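Long-range contacts in putative Acetyltransferase from the GNAT family (Novosphingobium aromaticivorans DSM 12444, PDB 3EC4), which probably transfers an acyl group, most likely acetyl from acetyl-CoA, to a substrate not yet identified, as a member of the GNAT family: residues A[62-67]-A[222-227]; A[138-143]-A[167-172]; A[6-11]-A[214-219]; A[14-19]-A[31-36]. All coordinates share one frame; numbering follows the deposited sequence.

Contact 1 (A[62-67]-A[222-227]); sequences IWLVEP and TLLGKS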
loop_
_atom_site.group_PDB
_atom_site.type_symbol
_atom_site.label_atom_id
_atom_site.label_comp_id
_atom_site.label_asym_id
_atom_site.label_seq_id
_atom_site.Cartn_x
_atom_site.Cartn_y
_atom_site.Cartn_z
ATOM N N ILE A 62 -11.823 -7.993 4.441
ATOM C CA ILE A 62 -11.514 -6.847 3.603
ATOM C C ILE A 62 -10.895 -5.747 4.457
ATOM O O ILE A 62 -11.267 -5.532 5.631
ATOM C CB ILE A 62 -12.756 -6.297 2.845
ATOM C CG1 ILE A 62 -13.945 -6.037 3.807
ATOM C CG2 ILE A 62 -13.173 -7.222 1.672
ATOM C CD1 ILE A 62 -15.074 -5.230 3.139
ATOM N N TRP A 63 -9.924 -5.058 3.868
ATOM C CA TRP A 63 -9.325 -3.904 4.476
ATOM C C TRP A 63 -9.890 -2.666 3.833
ATOM O O TRP A 63 -9.944 -2.556 2.590
ATOM C CB TRP A 63 -7.813 -3.851 4.277
ATOM C CG TRP A 63 -7.020 -4.665 5.227
ATOM C CD1 TRP A 63 -6.487 -5.887 5.000
ATOM C CD2 TRP A 63 -6.642 -4.297 6.553
ATOM N NE1 TRP A 63 -5.790 -6.318 6.097
ATOM C CE2 TRP A 63 -5.863 -5.358 7.068
ATOM C CE3 TRP A 63 -6.890 -3.186 7.366
ATOM C CZ2 TRP A 63 -5.350 -5.350 8.359
ATOM C CZ3 TRP A 63 -6.368 -3.193 8.658
ATOM C CH2 TRP A 63 -5.610 -4.268 9.130
ATOM N N LEU A 64 -10.230 -1.724 4.710
ATOM C CA LEU A 64 -10.676 -0.381 4.355
ATOM C C LEU A 64 -9.697 0.673 4.898
ATOM O O LEU A 64 -9.158 0.523 5.989
ATOM C CB LEU A 64 -12.082 -0.131 4.887
ATOM C CG LEU A 64 -13.122 -1.185 4.515
ATOM C CD1 LEU A 64 -13.459 -1.993 5.738
ATOM C CD2 LEU A 64 -14.378 -0.531 3.898
ATOM N N VAL A 65 -9.481 1.704 4.111
ATOM C CA VAL A 65 -8.552 2.817 4.446
ATOM C C VAL A 65 -9.381 4.086 4.285
ATOM O O VAL A 65 -9.740 4.460 3.159
ATOM C CB VAL A 65 -7.270 2.828 3.580
ATOM C CG1 VAL A 65 -6.359 3.965 4.039
ATOM C CG2 VAL A 65 -6.547 1.467 3.703
ATOM N N GLU A 66 -9.754 4.666 5.427
ATOM C CA GLU A 66 -10.668 5.798 5.492
ATOM C C GLU A 66 -10.204 6.773 6.542
ATOM O O GLU A 66 -9.330 6.440 7.322
ATOM C CB GLU A 66 -12.083 5.328 5.780
ATOM C CG GLU A 66 -12.595 4.282 4.782
ATOM C CD GLU A 66 -12.960 4.839 3.401
ATOM O OE1 GLU A 66 -13.085 6.069 3.263
ATOM O OE2 GLU A 66 -13.148 4.041 2.434
ATOM N N PRO A 67 -10.788 7.979 6.584
ATOM C CA PRO A 67 -10.348 8.865 7.679
ATOM C C PRO A 67 -10.652 8.301 9.103
ATOM O O PRO A 67 -9.783 8.355 9.961
ATOM C CB PRO A 67 -11.091 10.182 7.377
ATOM C CG PRO A 67 -11.300 10.178 5.892
ATOM C CD PRO A 67 -11.657 8.685 5.619
ATOM N N THR A 222 -9.264 -0.290 8.670
ATOM C CA THR A 222 -10.192 -1.240 9.328
ATOM C C THR A 222 -10.204 -2.590 8.586
ATOM O O THR A 222 -10.336 -2.617 7.364
ATOM C CB THR A 222 -11.635 -0.692 9.374
ATOM O OG1 THR A 222 -11.723 0.500 10.191
ATOM C CG2 THR A 222 -12.600 -1.753 9.859
ATOM N N LEU A 223 -10.058 -3.681 9.335
ATOM C CA LEU A 223 -10.161 -5.044 8.827
ATOM C C LEU A 223 -11.485 -5.649 9.295
ATOM O O LEU A 223 -11.723 -5.841 10.513
ATOM C CB LEU A 223 -8.964 -5.885 9.299
ATOM C CG LEU A 223 -8.956 -7.311 8.750
ATOM C CD1 LEU A 223 -8.852 -7.286 7.191
ATOM C CD2 LEU A 223 -7.775 -8.048 9.413
ATOM N N LEU A 224 -12.360 -5.907 8.323
ATOM C CA LEU A 224 -13.636 -6.552 8.559
ATOM C C LEU A 224 -13.618 -7.994 8.073
ATOM O O LEU A 224 -13.156 -8.287 6.937
ATOM C CB LEU A 224 -14.807 -5.805 7.865
ATOM C CG LEU A 224 -15.073 -4.350 8.290
ATOM C CD1 LEU A 224 -16.240 -3.790 7.419
ATOM C CD2 LEU A 224 -15.347 -4.208 9.799
ATOM N N GLY A 225 -14.167 -8.859 8.933
ATOM C CA GLY A 225 -14.528 -10.255 8.604
ATOM C C GLY A 225 -16.025 -10.515 8.715
ATOM O O GLY A 225 -16.805 -9.615 9.001
ATOM N N LYS A 226 -16.425 -11.753 8.477
ATOM C CA LYS A 226 -17.829 -12.159 8.661
ATOM C C LYS A 226 -18.161 -12.243 10.127
ATOM O O LYS A 226 -17.325 -12.677 10.919
ATOM C CB LYS A 226 -18.066 -13.525 8.033
ATOM C CG LYS A 226 -18.615 -13.512 6.628
ATOM C CD LYS A 226 -19.264 -14.866 6.349
ATOM N N SER A 227 -19.361 -11.826 10.501
ATOM C CA SER A 227 -19.806 -11.968 11.869
ATOM C C SER A 227 -19.883 -13.452 12.181
ATOM O O SER A 227 -20.140 -14.283 11.301
ATOM C CB SER A 227 -21.169 -11.302 12.090
ATOM O OG SER A 227 -22.118 -11.763 11.155
#
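Strand 62-66 lies antiparallel to strand 222-226, the axes of the two short pieces approaching to 4.8 Å with 149° between their directions, so that Ile-62 pairs with Leu-224, Trp-63 with Leu-223 and Leu-64 with Thr-222. The pairing adds an outermost strand to the mixed sheet of this GNAT-type fold, next to its long last strand. Two hydrogen-bonded pairs are each closed by reciprocal bonds: Ile-62 N reaches Leu-224 O at 2.8 Å and Leu-224 N returns to Ile-62 O, while Leu-64 and Thr-222 exchange N-H and C=O in the same way. Between them sits the non-hydrogen-bonded pair Trp-63 and Leu-223, whose backbones bond outward, that of Trp-63 to Pro-39 and Ala-41, that of Leu-223 to Ile-79 and Arg-80.

On the Trp-63/Leu-223 face a CH-pi contact carries the packing. With its CG anti to the backbone N (chi1 -177°), Leu-223 sets CD1 over the five-membered ring, 3.4 Å from the centroid of the Trp-63 pyrrole, and lays CB over the benzene part on the same side, 3.7 Å from Trp-63 CH2. The contacts on the Ile-62/Leu-64/Thr-222/Leu-224 face are between aliphatic groups. Leu-64 CD1 stretches across to Leu-224 CD1 at 3.7 Å, and the nearly eclipsed chi2 of Leu-64, 108°, suggests that the reach costs some strain. Thr-222 turns its hydroxyl to Val-70 N, leaving CG2 for Leu-64 CD1. Beside them Ile-62 CG1, in the crowded position between N and carbonyl carbon, lies 4.2 Å from Leu-224 CB.

Contact 2 (A[138-143]-A[167-172]); sequences RIDGRL and PEYRGR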
loop_
_atom_site.group_PDB
_atom_site.type_symbol
_atom_site.label_atom_id
_atom_site.label_comp_id
_atom_site.label_asym_id
_atom_site.label_seq_id
_atom_site.Cartn_x
_atom_site.Cartn_y
_atom_site.Cartn_z
ATOM N N ARG A 138 20.014 -7.007 -4.255
ATOM C CA ARG A 138 20.507 -8.381 -4.106
ATOM C C ARG A 138 21.822 -8.389 -3.362
ATOM O O ARG A 138 22.677 -7.558 -3.619
ATOM C CB ARG A 138 20.664 -9.071 -5.468
ATOM C CG ARG A 138 19.324 -9.230 -6.185
ATOM C CD ARG A 138 19.219 -10.511 -7.016
ATOM N NE ARG A 138 17.813 -10.799 -7.307
ATOM C CZ ARG A 138 17.136 -11.884 -6.902
ATOM N NH1 ARG A 138 17.722 -12.843 -6.201
ATOM N NH2 ARG A 138 15.855 -12.018 -7.218
ATOM N N ILE A 139 21.958 -9.335 -2.450
ATOM C CA ILE A 139 23.152 -9.531 -1.618
ATOM C C ILE A 139 23.423 -11.052 -1.585
ATOM O O ILE A 139 22.522 -11.840 -1.279
ATOM C CB ILE A 139 22.921 -9.000 -0.180
ATOM C CG1 ILE A 139 22.742 -7.489 -0.186
ATOM C CG2 ILE A 139 24.096 -9.398 0.759
ATOM C CD1 ILE A 139 22.549 -6.869 1.198
ATOM N N ASP A 140 24.644 -11.451 -1.932
ATOM C CA ASP A 140 25.050 -12.880 -2.046
ATOM C C ASP A 140 24.106 -13.625 -2.973
ATOM O O ASP A 140 23.748 -14.784 -2.714
ATOM C CB ASP A 140 25.057 -13.598 -0.675
ATOM C CG ASP A 140 25.866 -12.854 0.398
ATOM O OD1 ASP A 140 27.010 -12.440 0.100
ATOM O OD2 ASP A 140 25.349 -12.706 1.539
ATOM N N GLY A 141 23.642 -12.936 -4.009
ATOM C CA GLY A 141 22.642 -13.499 -4.925
ATOM C C GLY A 141 21.221 -13.606 -4.430
ATOM O O GLY A 141 20.339 -13.990 -5.179
ATOM N N ARG A 142 20.975 -13.266 -3.172
ATOM C CA ARG A 142 19.628 -13.284 -2.611
ATOM C C ARG A 142 18.951 -11.921 -2.754
ATOM O O ARG A 142 19.627 -10.892 -2.768
ATOM C CB ARG A 142 19.682 -13.683 -1.158
ATOM C CG ARG A 142 20.413 -14.962 -0.953
ATOM C CD ARG A 142 20.250 -15.563 0.429
ATOM N NE ARG A 142 20.862 -16.896 0.396
ATOM C CZ ARG A 142 22.142 -17.191 0.657
ATOM N NH1 ARG A 142 23.016 -16.279 1.058
ATOM N NH2 ARG A 142 22.537 -18.452 0.537
ATOM N N LEU A 143 17.622 -11.926 -2.845
ATOM C CA LEU A 143 16.825 -10.688 -2.824
ATOM C C LEU A 143 16.763 -10.206 -1.392
ATOM O O LEU A 143 16.029 -10.753 -0.606
ATOM C CB LEU A 143 15.417 -10.932 -3.364
ATOM C CG LEU A 143 14.453 -9.730 -3.418
ATOM C CD1 LEU A 143 15.063 -8.629 -4.296
ATOM C CD2 LEU A 143 13.065 -10.139 -3.844
ATOM N N PRO A 167 15.290 -9.868 7.859
ATOM C CA PRO A 167 15.966 -9.507 9.107
ATOM C C PRO A 167 17.468 -9.540 9.025
ATOM O O PRO A 167 18.117 -8.588 9.513
ATOM C CB PRO A 167 15.448 -10.540 10.092
ATOM C CG PRO A 167 14.124 -10.887 9.608
ATOM C CD PRO A 167 14.229 -10.849 8.084
ATOM N N GLU A 168 18.038 -10.553 8.372
ATOM C CA GLU A 168 19.477 -10.666 8.269
ATOM C C GLU A 168 20.164 -9.560 7.447
ATOM O O GLU A 168 21.401 -9.413 7.530
ATOM C CB GLU A 168 19.905 -12.051 7.757
ATOM C CG GLU A 168 19.357 -12.440 6.407
ATOM C CD GLU A 168 18.064 -13.222 6.455
ATOM O OE1 GLU A 168 17.181 -12.915 7.310
ATOM O OE2 GLU A 168 17.898 -14.105 5.570
ATOM N N TYR A 169 19.391 -8.799 6.663
ATOM C CA TYR A 169 19.939 -7.658 5.916
ATOM C C TYR A 169 19.490 -6.285 6.431
ATOM O O TYR A 169 19.676 -5.251 5.744
ATOM C CB TYR A 169 19.591 -7.758 4.431
ATOM C CG TYR A 169 20.005 -9.081 3.852
ATOM C CD1 TYR A 169 21.345 -9.461 3.802
ATOM C CD2 TYR A 169 19.053 -9.957 3.377
ATOM C CE1 TYR A 169 21.708 -10.714 3.284
ATOM C CE2 TYR A 169 19.400 -11.192 2.842
ATOM C CZ TYR A 169 20.714 -11.569 2.807
ATOM O OH TYR A 169 21.001 -12.800 2.279
ATOM N N ARG A 170 18.895 -6.268 7.606
ATOM C CA ARG A 170 18.432 -5.016 8.205
ATOM C C ARG A 170 19.595 -4.230 8.787
ATOM O O ARG A 170 20.705 -4.753 8.967
ATOM C CB ARG A 170 17.332 -5.273 9.220
ATOM C CG ARG A 170 16.056 -5.599 8.524
ATOM C CD ARG A 170 14.964 -5.891 9.466
ATOM N NE ARG A 170 13.828 -6.468 8.746
ATOM C CZ ARG A 170 12.789 -7.068 9.317
ATOM N NH1 ARG A 170 12.713 -7.164 10.641
ATOM N NH2 ARG A 170 11.823 -7.570 8.568
ATOM N N GLY A 171 19.352 -2.938 9.001
ATOM C CA GLY A 171 20.359 -2.058 9.553
ATOM C C GLY A 171 21.458 -1.710 8.589
ATOM O O GLY A 171 22.514 -1.242 9.034
ATOM N N ARG A 172 21.223 -1.884 7.276
ATOM C CA ARG A 172 22.222 -1.509 6.245
ATOM C C ARG A 172 21.769 -0.370 5.323
ATOM O O ARG A 172 22.424 -0.084 4.342
ATOM C CB ARG A 172 22.523 -2.686 5.324
ATOM C CG ARG A 172 22.919 -3.929 6.056
ATOM C CD ARG A 172 23.477 -4.926 5.089
ATOM N NE ARG A 172 23.526 -6.227 5.738
ATOM C CZ ARG A 172 24.201 -7.274 5.278
ATOM N NH1 ARG A 172 24.906 -7.185 4.166
ATOM N NH2 ARG A 172 24.150 -8.418 5.944
HETATM O O HOH W 1 23.369 -13.875 2.580
#
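A beta hairpin meets the loop that leads into the first turn of helix 174-188, the stretch where GNAT enzymes carry their acetyl-CoA-binding R-x-x-G-x-A signature, here beginning at Arg-170. The hairpin closes with a type I' turn from Ile-139 to Arg-142, and Tyr-169 reaches across to it. CG of Tyr-169 is anti to the carbonyl carbon (chi1 -53°), which sends the ring toward Ile-139, tip to tip; Ile-139 CG2 stops 3.7 Å from Tyr-169 CE1. The phenol oxygen ends across the extended Arg-142 chain, at the edge of its guanidinium and near its plane, with Arg-142 CD 3.4 Å from Tyr-169 OH and guanidinium and ring planes 16° apart. One water in the plane of the ring ties the polar ends together: it lies 2.6 Å from Tyr-169 OH, donates to Asp-140 OD2 at 2.5 Å and accepts a weak bond from Arg-142 NH1. The extended Arg-172 chain reaches alongside, so that Tyr-169 CD1 sits over a face of its guanidinium, while Arg-172 NH1 approaches Ile-139 CD1 to 3.8 Å. Replacing Tyr-169 by an alanine would probably loosen the loop from the hairpin, since both the ring against Ile-139 and the water-held hydroxyl would be gone. Leu-174 and Ala-144 also touch the tyrosine, completing the join between hairpin and signature loop that belongs to the probable cofactor-binding region of the GNAT fold.

Contact 3 (A[6-11]-A[214-219]); sequences HPLDRP and RARRAM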
loop_
_atom_site.group_PDB
_atom_site.type_symbol
_atom_site.label_atom_id
_atom_site.label_comp_id
_atom_site.label_asym_id
_atom_site.label_seq_id
_atom_site.Cartn_x
_atom_site.Cartn_y
_atom_site.Cartn_z
ATOM N N HIS A 6 -9.985 15.869 -0.640
ATOM C CA HIS A 6 -8.756 15.464 -1.316
ATOM C C HIS A 6 -8.850 14.001 -1.788
ATOM O O HIS A 6 -9.485 13.178 -1.118
ATOM C CB HIS A 6 -7.633 15.618 -0.302
ATOM C CG HIS A 6 -6.276 15.719 -0.902
ATOM N ND1 HIS A 6 -5.629 14.644 -1.465
ATOM C CD2 HIS A 6 -5.425 16.763 -0.997
ATOM C CE1 HIS A 6 -4.445 15.023 -1.894
ATOM N NE2 HIS A 6 -4.295 16.306 -1.622
ATOM N N PRO A 7 -8.264 13.667 -2.965
ATOM C CA PRO A 7 -8.198 12.268 -3.385
ATOM C C PRO A 7 -7.623 11.325 -2.347
ATOM O O PRO A 7 -8.057 10.173 -2.271
ATOM C CB PRO A 7 -7.273 12.305 -4.618
ATOM C CG PRO A 7 -7.469 13.650 -5.168
ATOM C CD PRO A 7 -7.652 14.552 -3.970
ATOM N N LEU A 8 -6.673 11.811 -1.546
ATOM C CA LEU A 8 -6.045 10.957 -0.530
ATOM C C LEU A 8 -6.922 10.736 0.715
ATOM O O LEU A 8 -6.575 9.938 1.584
ATOM C CB LEU A 8 -4.700 11.522 -0.132
ATOM C CG LEU A 8 -3.579 11.620 -1.162
ATOM C CD1 LEU A 8 -2.354 12.105 -0.378
ATOM C CD2 LEU A 8 -3.340 10.227 -1.775
ATOM N N ASP A 9 -8.037 11.433 0.828
ATOM C CA ASP A 9 -8.957 11.166 1.951
ATOM C C ASP A 9 -9.640 9.810 1.840
ATOM O O ASP A 9 -10.129 9.263 2.821
ATOM C CB ASP A 9 -10.009 12.252 2.062
ATOM C CG ASP A 9 -9.444 13.573 2.480
ATOM O OD1 ASP A 9 -8.311 13.659 2.995
ATOM O OD2 ASP A 9 -10.136 14.562 2.222
ATOM N N ARG A 10 -9.780 9.306 0.630
ATOM C CA ARG A 10 -10.370 8.002 0.424
ATOM C C ARG A 10 -9.583 7.260 -0.632
ATOM O O ARG A 10 -9.998 7.203 -1.796
ATOM C CB ARG A 10 -11.837 8.135 0.021
ATOM C CG ARG A 10 -12.750 8.856 1.028
ATOM C CD ARG A 10 -14.228 8.533 0.737
ATOM N NE ARG A 10 -14.443 7.136 1.035
ATOM C CZ ARG A 10 -15.396 6.355 0.528
ATOM N NH1 ARG A 10 -16.309 6.812 -0.318
ATOM N NH2 ARG A 10 -15.416 5.084 0.901
ATOM N N PRO A 11 -8.374 6.788 -0.275
ATOM C CA PRO A 11 -7.432 6.323 -1.315
ATOM C C PRO A 11 -7.881 5.038 -2.004
ATOM O O PRO A 11 -7.666 4.880 -3.197
ATOM C CB PRO A 11 -6.085 6.191 -0.568
ATOM C CG PRO A 11 -6.416 6.215 0.869
ATOM C CD PRO A 11 -7.796 6.757 1.069
ATOM N N ARG A 214 6.111 14.455 4.427
ATOM C CA ARG A 214 5.596 15.221 5.553
ATOM C C ARG A 214 4.238 14.649 5.907
ATOM O O ARG A 214 3.557 14.089 5.029
ATOM C CB ARG A 214 5.485 16.717 5.198
ATOM C CG ARG A 214 4.390 17.101 4.164
ATOM C CD ARG A 214 4.541 18.573 3.695
ATOM N NE ARG A 214 3.598 18.884 2.612
ATOM C CZ ARG A 214 2.284 18.996 2.774
ATOM N NH1 ARG A 214 1.741 18.892 3.961
ATOM N NH2 ARG A 214 1.500 19.225 1.735
ATOM N N ALA A 215 3.859 14.794 7.185
ATOM C CA ALA A 215 2.572 14.371 7.676
ATOM C C ALA A 215 1.488 15.126 6.965
ATOM O O ALA A 215 1.517 16.357 6.890
ATOM C CB ALA A 215 2.468 14.605 9.196
ATOM N N ARG A 216 0.534 14.400 6.419
ATOM C CA ARG A 216 -0.608 15.016 5.798
ATOM C C ARG A 216 -1.818 14.953 6.743
ATOM O O ARG A 216 -2.375 15.987 7.095
ATOM C CB ARG A 216 -0.944 14.362 4.472
ATOM C CG ARG A 216 -1.904 15.222 3.690
ATOM C CD ARG A 216 -2.584 14.524 2.585
ATOM N NE ARG A 216 -3.853 15.192 2.351
ATOM C CZ ARG A 216 -5.070 14.685 2.566
ATOM N NH1 ARG A 216 -5.288 13.432 2.984
ATOM N NH2 ARG A 216 -6.100 15.469 2.305
ATOM N N ARG A 217 -2.219 13.745 7.138
ATOM C CA ARG A 217 -3.302 13.589 8.074
ATOM C C ARG A 217 -3.321 12.188 8.648
ATOM O O ARG A 217 -2.731 11.244 8.096
ATOM C CB ARG A 217 -4.654 13.896 7.433
ATOM C CG ARG A 217 -5.068 12.944 6.346
ATOM C CD ARG A 217 -6.550 13.091 5.921
ATOM N NE ARG A 217 -7.495 13.012 7.021
ATOM C CZ ARG A 217 -8.769 13.358 6.959
ATOM N NH1 ARG A 217 -9.329 13.798 5.826
ATOM N NH2 ARG A 217 -9.493 13.250 8.036
ATOM N N ALA A 218 -4.061 12.054 9.739
ATOM C CA ALA A 218 -4.362 10.754 10.305
ATOM C C ALA A 218 -5.403 10.050 9.458
ATOM O O ALA A 218 -6.320 10.682 8.872
ATOM C CB ALA A 218 -4.853 10.888 11.760
HETATM N N MSE A 219 -5.234 8.733 9.360
HETATM C CA MSE A 219 -6.196 7.851 8.715
HETATM C C MSE A 219 -6.389 6.612 9.586
HETATM O O MSE A 219 -5.691 6.422 10.580
HETATM C CB MSE A 219 -5.739 7.456 7.293
HETATM C CG MSE A 219 -5.499 8.637 6.341
HETATM SE SE MSE A 219 -7.150 9.356 5.685
HETATM C CE MSE A 219 -7.522 7.950 4.423
#
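Asp-9 OD1 accepts three hydrogen bonds, two from Arg-216 and one from Arg-217, in a salt-bridge network that ties the 3-10 turn before helix 11-17 to the sheet. A classic beta bulge opposite Gln-86 lets both arginines reach the same carboxylate. The extended Arg-216 grips end-on, NH2 at 2.9 Å and NH1 at 3.0 Å from Asp-9 OD1, and NH1 also bonds Gln-86. Arg-217, bent at chi3, brings NH1 to Asp-9 OD1 at 3.0 Å from above the carboxylate, the planes 88° apart. Two positive groups at one oxygen would probably hold this acid ionised. Replacing Asp-9 by an alanine would probably leave the arginine charges poorly balanced and loosen the turn, because Asp-9 OD2 also accepts from His-6 N.

His-6 lays its ring over one face of the Arg-216 guanidinium, the planes 39° apart; packing is tight, His-6 CB lying 3.0 Å from Arg-216 NH2. Leu-8 N donates in the ring plane to His-6 ND1, fixing the ring's rotation. Deeper in, Met-219, a selenomethionine bent at chi2 and chi3, puts CE 3.6 Å from Pro-11 CD and 3.3 Å from Asp-9 O, a buried carbonyl oxygen without a hydrogen-bond partner in the model.

Contact 4 (A[14-19]-A[31-36]); sequences NSLGGP and RRLDPA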
loop_
_atom_site.group_PDB
_atom_site.type_symbol
_atom_site.label_atom_id
_atom_site.label_comp_id
_atom_site.label_asym_id
_atom_site.label_seq_id
_atom_site.Cartn_x
_atom_site.Cartn_y
_atom_site.Cartn_z
ATOM N N ASN A 14 -11.034 6.121 -4.204
ATOM C CA ASN A 14 -10.677 6.997 -5.294
ATOM C C ASN A 14 -9.776 6.325 -6.338
ATOM O O ASN A 14 -9.946 6.553 -7.528
ATOM C CB ASN A 14 -10.091 8.255 -4.735
ATOM C CG ASN A 14 -11.139 9.139 -4.098
ATOM O OD1 ASN A 14 -12.336 9.108 -4.463
ATOM N ND2 ASN A 14 -10.704 9.959 -3.181
ATOM N N SER A 15 -8.874 5.465 -5.880
ATOM C CA SER A 15 -8.010 4.727 -6.832
ATOM C C SER A 15 -8.850 3.795 -7.696
ATOM O O SER A 15 -8.666 3.731 -8.898
ATOM C CB SER A 15 -6.879 3.965 -6.107
ATOM O OG SER A 15 -7.367 2.970 -5.231
ATOM N N LEU A 16 -9.776 3.078 -7.069
ATOM C CA LEU A 16 -10.616 2.108 -7.781
ATOM C C LEU A 16 -11.700 2.721 -8.665
ATOM O O LEU A 16 -12.205 2.062 -9.578
ATOM C CB LEU A 16 -11.244 1.122 -6.788
ATOM C CG LEU A 16 -10.285 0.211 -6.035
ATOM C CD1 LEU A 16 -11.074 -0.621 -4.983
ATOM C CD2 LEU A 16 -9.522 -0.681 -7.053
ATOM N N GLY A 17 -12.053 3.977 -8.407
ATOM C CA GLY A 17 -12.901 4.747 -9.310
ATOM C C GLY A 17 -12.155 5.606 -10.308
ATOM O O GLY A 17 -12.761 6.100 -11.268
ATOM N N GLY A 18 -10.844 5.725 -10.110
ATOM C CA GLY A 18 -9.969 6.586 -10.896
ATOM C C GLY A 18 -8.965 5.808 -11.700
ATOM O O GLY A 18 -9.363 4.909 -12.409
ATOM N N PRO A 19 -7.654 6.172 -11.609
ATOM C CA PRO A 19 -6.634 5.519 -12.419
ATOM C C PRO A 19 -6.667 3.977 -12.412
ATOM O O PRO A 19 -6.374 3.382 -13.422
ATOM C CB PRO A 19 -5.308 6.069 -11.850
ATOM C CG PRO A 19 -5.658 7.337 -11.237
ATOM C CD PRO A 19 -7.092 7.260 -10.779
ATOM N N ARG A 31 -16.797 -0.780 -4.227
ATOM C CA ARG A 31 -15.562 -0.981 -4.980
ATOM C C ARG A 31 -14.691 -1.966 -4.244
ATOM O O ARG A 31 -14.474 -1.844 -3.029
ATOM C CB ARG A 31 -14.811 0.340 -5.225
ATOM C CG ARG A 31 -15.642 1.286 -6.083
ATOM C CD ARG A 31 -15.034 2.651 -6.289
ATOM N NE ARG A 31 -16.038 3.513 -6.947
ATOM C CZ ARG A 31 -15.930 4.828 -7.089
ATOM N NH1 ARG A 31 -14.849 5.479 -6.645
ATOM N NH2 ARG A 31 -16.907 5.501 -7.698
ATOM N N ARG A 32 -14.194 -2.952 -4.989
ATOM C CA ARG A 32 -13.375 -4.032 -4.418
ATOM C C ARG A 32 -12.181 -4.289 -5.291
ATOM O O ARG A 32 -12.317 -4.480 -6.487
ATOM C CB ARG A 32 -14.240 -5.290 -4.299
ATOM C CG ARG A 32 -13.513 -6.604 -3.959
ATOM C CD ARG A 32 -13.030 -6.557 -2.541
ATOM N NE ARG A 32 -12.566 -7.831 -1.926
ATOM C CZ ARG A 32 -11.282 -8.226 -1.861
ATOM N NH1 ARG A 32 -10.291 -7.537 -2.458
ATOM N NH2 ARG A 32 -10.979 -9.342 -1.207
ATOM N N LEU A 33 -10.989 -4.188 -4.717
ATOM C CA LEU A 33 -9.786 -4.463 -5.464
ATOM C C LEU A 33 -9.811 -5.944 -5.864
ATOM O O LEU A 33 -10.192 -6.832 -5.080
ATOM C CB LEU A 33 -8.541 -4.114 -4.621
ATOM C CG LEU A 33 -7.137 -4.418 -5.145
ATOM C CD1 LEU A 33 -6.819 -3.620 -6.379
ATOM C CD2 LEU A 33 -6.115 -4.226 -4.002
ATOM N N ASP A 34 -9.395 -6.210 -7.089
ATOM C CA ASP A 34 -9.182 -7.581 -7.513
ATOM C C ASP A 34 -8.368 -8.273 -6.404
ATOM O O ASP A 34 -7.296 -7.825 -6.069
ATOM C CB ASP A 34 -8.424 -7.553 -8.825
ATOM C CG ASP A 34 -8.135 -8.923 -9.388
ATOM O OD1 ASP A 34 -8.160 -9.939 -8.656
ATOM O OD2 ASP A 34 -7.832 -8.953 -10.581
ATOM N N PRO A 35 -8.901 -9.359 -5.810
ATOM C CA PRO A 35 -8.163 -10.096 -4.777
ATOM C C PRO A 35 -6.763 -10.586 -5.139
ATOM O O PRO A 35 -5.953 -10.832 -4.207
ATOM C CB PRO A 35 -9.061 -11.286 -4.481
ATOM C CG PRO A 35 -10.420 -10.821 -4.876
ATOM C CD PRO A 35 -10.253 -9.896 -6.002
ATOM N N ALA A 36 -6.455 -10.720 -6.432
ATOM C CA ALA A 36 -5.120 -11.075 -6.858
ATOM C C ALA A 36 -4.138 -9.964 -6.492
ATOM O O ALA A 36 -2.943 -10.212 -6.301
ATOM C CB ALA A 36 -5.078 -11.340 -8.384
HETATM O O HOH W 2 -13.957 8.357 -6.911
#
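The last turn of helix 11-17 packs against the end of a two-stranded antiparallel sheet, strand 30-32 with its neighbour 41-43, and an arginine and two leucines do the work. Leu-16, with CG anti to the carbonyl carbon, is directed toward segment 31-36: its CD1 lies 3.6 Å from Leu-33 N, against the peptide joining Arg-32 to Leu-33, and 3.9 Å from Arg-31 CB. Its other methyl, CD2, meets Leu-33 CD1 at 4.0 Å, the two side chains crossing at about a right angle. Arg-31 runs extended along the helix end and lays a face of its guanidinium over Gly-17, whose CA is 3.4 Å from Arg-31 NH1; a beta carbon on that glycine would collide with the nitrogen. Arg-31 NH1 donates to Trp-13 O and to a water at 3.0 Å, which lies in the guanidinium plane and passes a hydrogen bond on to Asn-14 OD1. The positive group also makes a cation-pi contact with Trp-13, and near the helix's C-terminal carbonyls its charge would probably be stabilised. Past the strand, Asp-34 OD1 accepts from Ala-36 N at 2.9 Å, which makes an Asx turn. Arg-31 bonds by its backbone to Ala-42 of strand 41-43, and just past the strand Leu-33 bonds to Phe-40, so strand 30-32 has helix 11-17 packed against it and strand 41-43 alongside.

How the contacts relate
Contacts 1, 3 and 4 gather with centres 15 to 17 Å apart; contact 2 lies across the chain's centre, 32 to 33 Å from each. Contacts 1 and 3 share strand 214-226 and cross along the chain; they touch through the salt bridge of Glu-66 with Arg-10. Contact 4 is nested inside contact 3's loop, where Asn-14 probably hydrogen-bonds Pro-7; it closes before contacts 1 and 2 open, and touches contact 1 where Ile-62 CG2 packs on Arg-32 NE. Contact 2 is nested in the loops of both 1 and 3 and reaches the same mixed sheet. The N-terminal part is thus fastened to the last strand, well away from the probable cofactor-binding loop of contact 2.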